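Local coordinates for aminoglycoside N(3)-acetyltransferase, AAC(3)-IVa (Escherichia coli, PDB 6MN3), which probably confers resistance to 2-deoxystreptamine aminoglycosides such as gentamicin and apramycin by transferring an acetyl group from acetyl-CoA to the 3-amino group, at residues 143-148 with 214-219; 100-105 with 119-124; 63-68 with 104-109. All blocks are in the same frame, centred on the assembly; numbering follows the deposited sequence.

Contact 1: residues 143-148 with 214-219; sequences LLLGVG and GHAFAR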
loop_
_atom_site.group_PDB
_atom_site.type_symbol
_atom_site.label_atom_id
_atom_site.label_comp_id
_atom_site.label_asym_id
_atom_site.label_seq_id
_atom_site.Cartn_x
_atom_site.Cartn_y
_atom_site.Cartn_z
ATOM N N LEU A 143 -4.256 -1.488 -6.167
ATOM C CA LEU A 143 -3.720 -1.012 -7.434
ATOM C C LEU A 143 -2.244 -0.698 -7.237
ATOM O O LEU A 143 -1.892 0.204 -6.469
ATOM C CB LEU A 143 -4.487 0.213 -7.921
ATOM C CG LEU A 143 -3.937 0.885 -9.180
ATOM C CD1 LEU A 143 -3.864 -0.114 -10.323
ATOM C CD2 LEU A 143 -4.784 2.092 -9.565
ATOM N N LEU A 144 -1.385 -1.450 -7.917
ATOM C CA LEU A 144 0.048 -1.178 -7.939
ATOM C C LEU A 144 0.333 -0.316 -9.162
ATOM O O LEU A 144 0.294 -0.802 -10.297
ATOM C CB LEU A 144 0.847 -2.477 -7.970
ATOM C CG LEU A 144 0.594 -3.456 -6.822
ATOM C CD1 LEU A 144 1.637 -4.562 -6.832
ATOM C CD2 LEU A 144 0.591 -2.734 -5.482
ATOM N N LEU A 145 0.613 0.962 -8.932
ATOM C CA LEU A 145 0.681 1.969 -9.987
ATOM C C LEU A 145 2.140 2.369 -10.199
ATOM O O LEU A 145 2.663 3.257 -9.525
ATOM C CB LEU A 145 -0.184 3.171 -9.620
ATOM C CG LEU A 145 -0.500 4.151 -10.742
ATOM C CD1 LEU A 145 -0.872 3.385 -11.993
ATOM C CD2 LEU A 145 -1.622 5.085 -10.324
ATOM N N GLY A 146 2.793 1.710 -11.153
ATOM C CA GLY A 146 4.185 2.002 -11.426
ATOM C C GLY A 146 5.148 1.519 -10.369
ATOM O O GLY A 146 6.288 1.991 -10.321
ATOM N N VAL A 147 4.716 0.597 -9.507
ATOM C CA VAL A 147 5.574 -0.017 -8.502
ATOM C C VAL A 147 5.336 -1.520 -8.527
ATOM O O VAL A 147 4.306 -2.004 -9.003
ATOM C CB VAL A 147 5.324 0.540 -7.082
ATOM C CG1 VAL A 147 5.634 2.026 -7.019
ATOM C CG2 VAL A 147 3.891 0.266 -6.641
ATOM N N GLY A 148 6.313 -2.259 -8.007
ATOM C CA GLY A 148 6.226 -3.700 -7.913
ATOM C C GLY A 148 5.532 -4.148 -6.642
ATOM O O GLY A 148 4.947 -3.357 -5.898
ATOM N N GLY A 214 -1.590 5.812 -17.613
ATOM C CA GLY A 214 -0.600 6.795 -18.016
ATOM C C GLY A 214 0.505 6.087 -18.769
ATOM O O GLY A 214 0.250 5.295 -19.683
ATOM N N HIS A 215 1.748 6.353 -18.385
ATOM C CA HIS A 215 2.885 5.628 -18.934
ATOM C C HIS A 215 3.281 4.430 -18.082
ATOM O O HIS A 215 4.228 3.722 -18.435
ATOM C CB HIS A 215 4.085 6.565 -19.094
ATOM C CG HIS A 215 3.833 7.714 -20.017
ATOM N ND1 HIS A 215 4.233 7.712 -21.335
ATOM C CD2 HIS A 215 3.214 8.902 -19.814
ATOM C CE1 HIS A 215 3.875 8.850 -21.904
ATOM N NE2 HIS A 215 3.256 9.589 -21.002
ATOM N N ALA A 216 2.573 4.179 -16.988
ATOM C CA ALA A 216 3.008 3.213 -15.991
ATOM C C ALA A 216 2.452 1.826 -16.271
ATOM O O ALA A 216 1.316 1.673 -16.731
ATOM C CB ALA A 216 2.581 3.659 -14.593
ATOM N N PHE A 217 3.273 0.817 -15.996
ATOM C CA PHE A 217 2.793 -0.552 -15.875
ATOM C C PHE A 217 1.984 -0.670 -14.587
ATOM O O PHE A 217 2.515 -0.452 -13.492
ATOM C CB PHE A 217 3.982 -1.512 -15.877
ATOM C CG PHE A 217 3.607 -2.961 -15.735
ATOM C CD1 PHE A 217 4.029 -3.694 -14.638
ATOM C CD2 PHE A 217 2.852 -3.595 -16.707
ATOM C CE1 PHE A 217 3.692 -5.030 -14.507
ATOM C CE2 PHE A 217 2.514 -4.931 -16.582
ATOM C CZ PHE A 217 2.934 -5.647 -15.479
ATOM N N ALA A 218 0.699 -0.984 -14.710
ATOM C CA ALA A 218 -0.198 -1.038 -13.565
ATOM C C ALA A 218 -0.647 -2.467 -13.311
ATOM O O ALA A 218 -0.898 -3.228 -14.251
ATOM C CB ALA A 218 -1.419 -0.141 -13.776
ATOM N N ARG A 219 -0.751 -2.826 -12.034
ATOM C CA ARG A 219 -1.198 -4.148 -11.623
ATOM C C ARG A 219 -2.342 -3.993 -10.638
ATOM O O ARG A 219 -2.261 -3.179 -9.712
ATOM C CB ARG A 219 -0.054 -4.952 -11.001
ATOM C CG ARG A 219 0.818 -5.642 -12.033
ATOM C CD ARG A 219 2.099 -6.170 -11.425
ATOM N NE ARG A 219 3.095 -5.122 -11.248
ATOM C CZ ARG A 219 4.405 -5.340 -11.205
ATOM N NH1 ARG A 219 4.878 -6.572 -11.333
ATOM N NH2 ARG A 219 5.241 -4.326 -11.041
HETATM O O HOH W 1 3.078 -2.248 -11.340
#
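L144 and R219 form the antiparallel hydrogen-bonded pair that joins strand 141-145 to strand 216-222 in the central mixed sheet. L144 N donates to R219 O at 2.6 Å and R219 N returns a bond to L144 O; beyond the strand end, G146 N still reaches F217 O at 3.2 Å. In the adjoining non-hydrogen-bonded pair, L145 and A218 turn to the other face, where L145 CD1 touches A218 CB; A216 CB then packs on G146 CA.

The R219 side chain starts with CB against L144 CB, 4.0 Å away. Its CG lies beside the backbone N, anti to the carbonyl carbon (chi1 -83°), and the chain stays extended to CD before bending at chi3 (-80°), which sets NE. Water 1 lies in the guanidinium plane, at its edge, and accepts from NE at 2.9 Å. The same water is hydrogen-bonded to V147 O at 2.7 Å and to F217 O, bridging the loop and the strand. NH2 makes a weak bond to V147 O and abuts G148 CA at 3.3 Å. Over one face of the guanidinium stands F217 CE1, 3.3 Å above its centre, so the phenyl meets the cation with its edge, and NH1 lies in the plane of that ring. NH1 itself is held by a salt bridge to D199, on helix 197-204.

The salt bridge at NH1, the water at NE and the weak NH2 bond together limit how far the guanidinium can turn. D199 and the carbonyl of V147 would be expected to stabilise its positive charge, while the water links V147 O, in the loop after the strand, to F217 O of the neighbouring strand.

Contact 2: residues 100-105 with 119-124; sequences SAHPFA and DPLPLP
H102 meets 119-122 with one face and the edge of its imidazole. P122 CD lies over one face of the ring, 3.7 Å from the centroid and 12° off the normal, a CH-pi contact in which the two side chains cross at about a right angle. The ring edge takes D119 O near its plane, 3.4 Å from CD2, and P120 O comes obliquely to the same carbon. H102 CB rests on L121 CA at 3.7 Å. The two branches of L121 then divide: CD1 meets P103 CD, and CD2 comes to the edge of the F104 ring, 3.5 Å from CE2.

Behind this shell, chi1 of 47° places H102 CG between the backbone N and the carbonyl carbon, the crowded position, and a weak bond from F104 N to ND1 helps to steady the ring. D119 is tied by a salt bridge to R134 on helix 131-137, and C172 of strand 168-174 packs against P103, F104 and L121.

The two loops are thus joined by apolar packing round L121, one CH-pi contact and carbonyl oxygens at the imidazole edge; the carbonyl oxygens would be expected to polarise the C-H at CD2.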
loop_
_atom_site.group_PDB
_atom_site.type_symbol
_atom_site.label_atom_id
_atom_site.label_comp_id
_atom_site.label_asym_id
_atom_site.label_seq_id
_atom_site.Cartn_x
_atom_site.Cartn_y
_atom_site.Cartn_z
ATOM N N SER A 100 -5.327 8.559 9.308
ATOM C CA SER A 100 -5.167 7.900 10.595
ATOM C C SER A 100 -4.357 8.774 11.545
ATOM O O SER A 100 -3.546 9.603 11.125
ATOM C CB SER A 100 -4.492 6.540 10.420
ATOM O OG SER A 100 -5.209 5.723 9.510
ATOM N N ALA A 101 -4.586 8.581 12.838
ATOM C CA ALA A 101 -3.941 9.383 13.879
ATOM C C ALA A 101 -2.805 8.622 14.552
ATOM O O ALA A 101 -2.692 8.597 15.776
ATOM C CB ALA A 101 -4.973 9.840 14.903
ATOM N N HIS A 102 -1.948 7.991 13.757
ATOM C CA HIS A 102 -0.782 7.286 14.269
ATOM C C HIS A 102 0.295 7.307 13.196
ATOM O O HIS A 102 -0.009 7.495 12.013
ATOM C CB HIS A 102 -1.128 5.846 14.680
ATOM C CG HIS A 102 -1.943 5.100 13.671
ATOM N ND1 HIS A 102 -1.390 4.509 12.556
ATOM C CD2 HIS A 102 -3.270 4.835 13.618
ATOM C CE1 HIS A 102 -2.342 3.917 11.856
ATOM N NE2 HIS A 102 -3.492 4.099 12.479
ATOM N N PRO A 103 1.567 7.129 13.574
ATOM C CA PRO A 103 2.657 7.286 12.594
ATOM C C PRO A 103 2.614 6.305 11.434
ATOM O O PRO A 103 3.372 6.491 10.474
ATOM C CB PRO A 103 3.924 7.084 13.439
ATOM C CG PRO A 103 3.463 6.378 14.671
ATOM C CD PRO A 103 2.088 6.899 14.932
ATOM N N PHE A 104 1.774 5.274 11.485
ATOM C CA PHE A 104 1.639 4.355 10.362
ATOM C C PHE A 104 0.309 4.595 9.662
ATOM O O PHE A 104 -0.489 3.669 9.488
ATOM C CB PHE A 104 1.759 2.908 10.841
ATOM C CG PHE A 104 2.809 2.711 11.895
ATOM C CD1 PHE A 104 4.153 2.844 11.583
ATOM C CD2 PHE A 104 2.455 2.405 13.198
ATOM C CE1 PHE A 104 5.124 2.668 12.551
ATOM C CE2 PHE A 104 3.422 2.229 14.169
ATOM C CZ PHE A 104 4.758 2.360 13.846
ATOM N N ALA A 105 0.075 5.834 9.243
ATOM C CA ALA A 105 -1.247 6.263 8.824
ATOM C C ALA A 105 -1.518 5.934 7.358
ATOM O O ALA A 105 -0.608 5.719 6.551
ATOM C CB ALA A 105 -1.415 7.766 9.047
ATOM N N ASP A 119 -9.016 3.174 13.163
ATOM C CA ASP A 119 -8.358 2.396 14.205
ATOM C C ASP A 119 -7.162 3.131 14.812
ATOM O O ASP A 119 -6.489 3.910 14.131
ATOM C CB ASP A 119 -7.904 1.056 13.650
ATOM C CG ASP A 119 -9.066 0.169 13.268
ATOM O OD1 ASP A 119 -10.221 0.649 13.302
ATOM O OD2 ASP A 119 -8.827 -1.007 12.932
ATOM N N PRO A 120 -6.877 2.891 16.107
ATOM C CA PRO A 120 -5.704 3.514 16.744
ATOM C C PRO A 120 -4.390 2.913 16.269
ATOM O O PRO A 120 -4.360 2.208 15.258
ATOM C CB PRO A 120 -5.939 3.249 18.237
ATOM C CG PRO A 120 -6.754 1.996 18.261
ATOM C CD PRO A 120 -7.649 2.066 17.054
ATOM N N LEU A 121 -3.308 3.168 16.997
ATOM C CA LEU A 121 -1.979 2.740 16.562
ATOM C C LEU A 121 -1.905 1.217 16.556
ATOM O O LEU A 121 -2.086 0.590 17.611
ATOM C CB LEU A 121 -0.899 3.331 17.469
ATOM C CG LEU A 121 0.541 3.368 16.923
ATOM C CD1 LEU A 121 1.390 4.387 17.678
ATOM C CD2 LEU A 121 1.221 2.005 16.937
ATOM N N PRO A 122 -1.646 0.579 15.403
ATOM C CA PRO A 122 -1.484 -0.880 15.390
ATOM C C PRO A 122 -0.021 -1.299 15.417
ATOM O O PRO A 122 0.798 -0.759 14.667
ATOM C CB PRO A 122 -2.166 -1.292 14.076
ATOM C CG PRO A 122 -2.368 0.014 13.279
ATOM C CD PRO A 122 -1.688 1.123 14.037
ATOM N N LEU A 123 0.320 -2.261 16.272
ATOM C CA LEU A 123 1.676 -2.795 16.358
ATOM C C LEU A 123 1.639 -4.296 16.103
ATOM O O LEU A 123 1.039 -5.035 16.903
ATOM C CB LEU A 123 2.302 -2.503 17.726
ATOM C CG LEU A 123 2.172 -1.079 18.275
ATOM C CD1 LEU A 123 1.014 -0.983 19.260
ATOM C CD2 LEU A 123 3.469 -0.605 18.915
ATOM N N PRO A 124 2.253 -4.810 15.022
ATOM C CA PRO A 124 2.984 -4.132 13.942
ATOM C C PRO A 124 2.099 -3.200 13.106
ATOM O O PRO A 124 0.876 -3.282 13.214
ATOM C CB PRO A 124 3.507 -5.301 13.092
ATOM C CG PRO A 124 3.538 -6.459 14.020
ATOM C CD PRO A 124 2.335 -6.274 14.887
#

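Contact 3: residues 63-68 with 104-109; sequences PSWSGL and FAFAAA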
loop_
_atom_site.group_PDB
_atom_site.type_symbol
_atom_site.label_atom_id
_atom_site.label_comp_id
_atom_site.label_asym_id
_atom_site.label_seq_id
_atom_site.Cartn_x
_atom_site.Cartn_y
_atom_site.Cartn_z
ATOM N N PRO A 63 -1.514 4.793 1.220
ATOM C CA PRO A 63 -0.616 4.884 2.374
ATOM C C PRO A 63 -0.239 6.335 2.631
ATOM O O PRO A 63 -0.203 7.161 1.715
ATOM C CB PRO A 63 0.599 4.051 1.949
ATOM C CG PRO A 63 0.545 4.035 0.458
ATOM C CD PRO A 63 -0.913 4.041 0.106
ATOM N N SER A 64 0.037 6.645 3.897
ATOM C CA SER A 64 0.266 8.032 4.280
ATOM C C SER A 64 1.063 8.140 5.573
ATOM O O SER A 64 0.767 8.993 6.415
ATOM C CB SER A 64 -1.074 8.759 4.427
ATOM O OG SER A 64 -0.904 10.164 4.414
ATOM N N TRP A 65 2.076 7.293 5.742
ATOM C CA TRP A 65 2.878 7.320 6.954
ATOM C C TRP A 65 4.115 8.198 6.766
ATOM O O TRP A 65 4.491 8.563 5.650
ATOM C CB TRP A 65 3.277 5.905 7.374
ATOM C CG TRP A 65 3.945 5.101 6.309
ATOM C CD1 TRP A 65 5.226 5.239 5.857
ATOM C CD2 TRP A 65 3.373 4.017 5.570
ATOM N NE1 TRP A 65 5.483 4.313 4.876
ATOM C CE2 TRP A 65 4.362 3.549 4.681
ATOM C CE3 TRP A 65 2.119 3.399 5.571
ATOM C CZ2 TRP A 65 4.134 2.494 3.802
ATOM C CZ3 TRP A 65 1.895 2.351 4.698
ATOM C CH2 TRP A 65 2.897 1.909 3.826
ATOM N N SER A 66 4.755 8.529 7.890
ATOM C CA SER A 66 5.849 9.495 7.914
ATOM C C SER A 66 7.222 8.843 7.822
ATOM O O SER A 66 8.123 9.394 7.178
ATOM C CB SER A 66 5.776 10.336 9.190
ATOM O OG SER A 66 4.733 11.288 9.117
ATOM N N GLY A 67 7.409 7.692 8.464
ATOM C CA GLY A 67 8.704 7.053 8.522
ATOM C C GLY A 67 9.640 7.598 9.578
ATOM O O GLY A 67 10.689 6.990 9.822
ATOM N N LEU A 68 9.302 8.719 10.211
ATOM C CA LEU A 68 10.131 9.295 11.264
ATOM C C LEU A 68 9.780 8.628 12.589
ATOM O O LEU A 68 8.724 8.901 13.168
ATOM C CB LEU A 68 9.928 10.806 11.339
ATOM C CG LEU A 68 9.988 11.572 10.016
ATOM C CD1 LEU A 68 9.288 12.916 10.148
ATOM C CD2 LEU A 68 11.429 11.756 9.564
ATOM N N PHE A 104 1.774 5.274 11.485
ATOM C CA PHE A 104 1.639 4.355 10.362
ATOM C C PHE A 104 0.309 4.595 9.662
ATOM O O PHE A 104 -0.489 3.669 9.488
ATOM C CB PHE A 104 1.759 2.908 10.841
ATOM C CG PHE A 104 2.809 2.711 11.895
ATOM C CD1 PHE A 104 4.153 2.844 11.583
ATOM C CD2 PHE A 104 2.455 2.405 13.198
ATOM C CE1 PHE A 104 5.124 2.668 12.551
ATOM C CE2 PHE A 104 3.422 2.229 14.169
ATOM C CZ PHE A 104 4.758 2.360 13.846
ATOM N N ALA A 105 0.075 5.834 9.243
ATOM C CA ALA A 105 -1.247 6.263 8.824
ATOM C C ALA A 105 -1.518 5.934 7.358
ATOM O O ALA A 105 -0.608 5.719 6.551
ATOM C CB ALA A 105 -1.415 7.766 9.047
ATOM N N PHE A 106 -2.805 5.892 7.030
ATOM C CA PHE A 106 -3.306 5.850 5.668
ATOM C C PHE A 106 -4.203 7.062 5.444
ATOM O O PHE A 106 -4.565 7.779 6.381
ATOM C CB PHE A 106 -4.087 4.556 5.398
ATOM C CG PHE A 106 -3.216 3.368 5.094
ATOM C CD1 PHE A 106 -3.185 2.824 3.821
ATOM C CD2 PHE A 106 -2.441 2.786 6.084
ATOM C CE1 PHE A 106 -2.392 1.727 3.538
ATOM C CE2 PHE A 106 -1.645 1.689 5.806
ATOM C CZ PHE A 106 -1.621 1.159 4.531
ATOM N N ALA A 107 -4.564 7.291 4.187
ATOM C CA ALA A 107 -5.496 8.351 3.828
ATOM C C ALA A 107 -6.618 7.758 2.993
ATOM O O ALA A 107 -6.376 6.907 2.132
ATOM C CB ALA A 107 -4.800 9.480 3.060
ATOM N N ALA A 108 -7.845 8.202 3.251
ATOM C CA ALA A 108 -9.002 7.642 2.573
ATOM C C ALA A 108 -10.040 8.729 2.335
ATOM O O ALA A 108 -10.260 9.590 3.192
ATOM C CB ALA A 108 -9.611 6.487 3.377
ATOM N N ALA A 109 -10.674 8.679 1.164
ATOM C CA ALA A 109 -11.722 9.623 0.790
ATOM C C ALA A 109 -12.840 8.854 0.105
ATOM O O ALA A 109 -12.601 8.177 -0.900
ATOM C CB ALA A 109 -11.182 10.723 -0.129
#
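P63 and F106 pair through their backbones as an antiparallel non-hydrogen-bonded pair where strands 59-63 and 106-109 adjoin in the central mixed sheet of the Antibiotic_NAT fold. Their side chains diverge, and beyond P63 the first chain leaves the sheet as a loop.

Polar contact is sparse. S64 N donates to A105 O at 2.9 Å, with the donor tilted 32° from the carbonyl plane; W65 N is near the same oxygen, but its angle is poor. On the sheet side, A107 is bonded to M62 through the backbone, which continues the pairing. The hydroxyl of S64 is directed to R99 NE instead of to the 104-109 segment.

The aromatic contacts centre on F106. Its CG sits beside the backbone N, anti to the carbonyl carbon (chi1 -81°), and one ring face receives P63 CA in a CH-pi contact 4.0 Å from the centroid. W65 lies alongside, pointing the same way, and turns the edge of its six-membered ring to the F106 face in an offset edge-to-face pair, with planes at 71°.

Away from the rings, A107 CB packs on S64 CB, while W65 CB rests on F104 CA. Between the two aromatic side chains, the nearest atoms are W65 CZ3 and F106 CZ, 3.7 Å apart.

From the N terminus, 63-68 leaves the sheet first, and contact 3 closes the loop that carries helix 86-91 and strand 98-99. Contact 2 opens where that loop ends: the two share F104 and A105, and P103 O packs on W65 CB. Contact 2 closes a shorter excursion through strand 106-109 and helix 113-117. Contact 1 follows in series, its 65-residue loop containing the 168-174/181-187 hairpin, and joins the same sheet as contact 3 on the opposite side of the chain's centre, with nearest atoms about 8 Å apart. That hairpin packs back on contact 2, so the late loop meets the early ones.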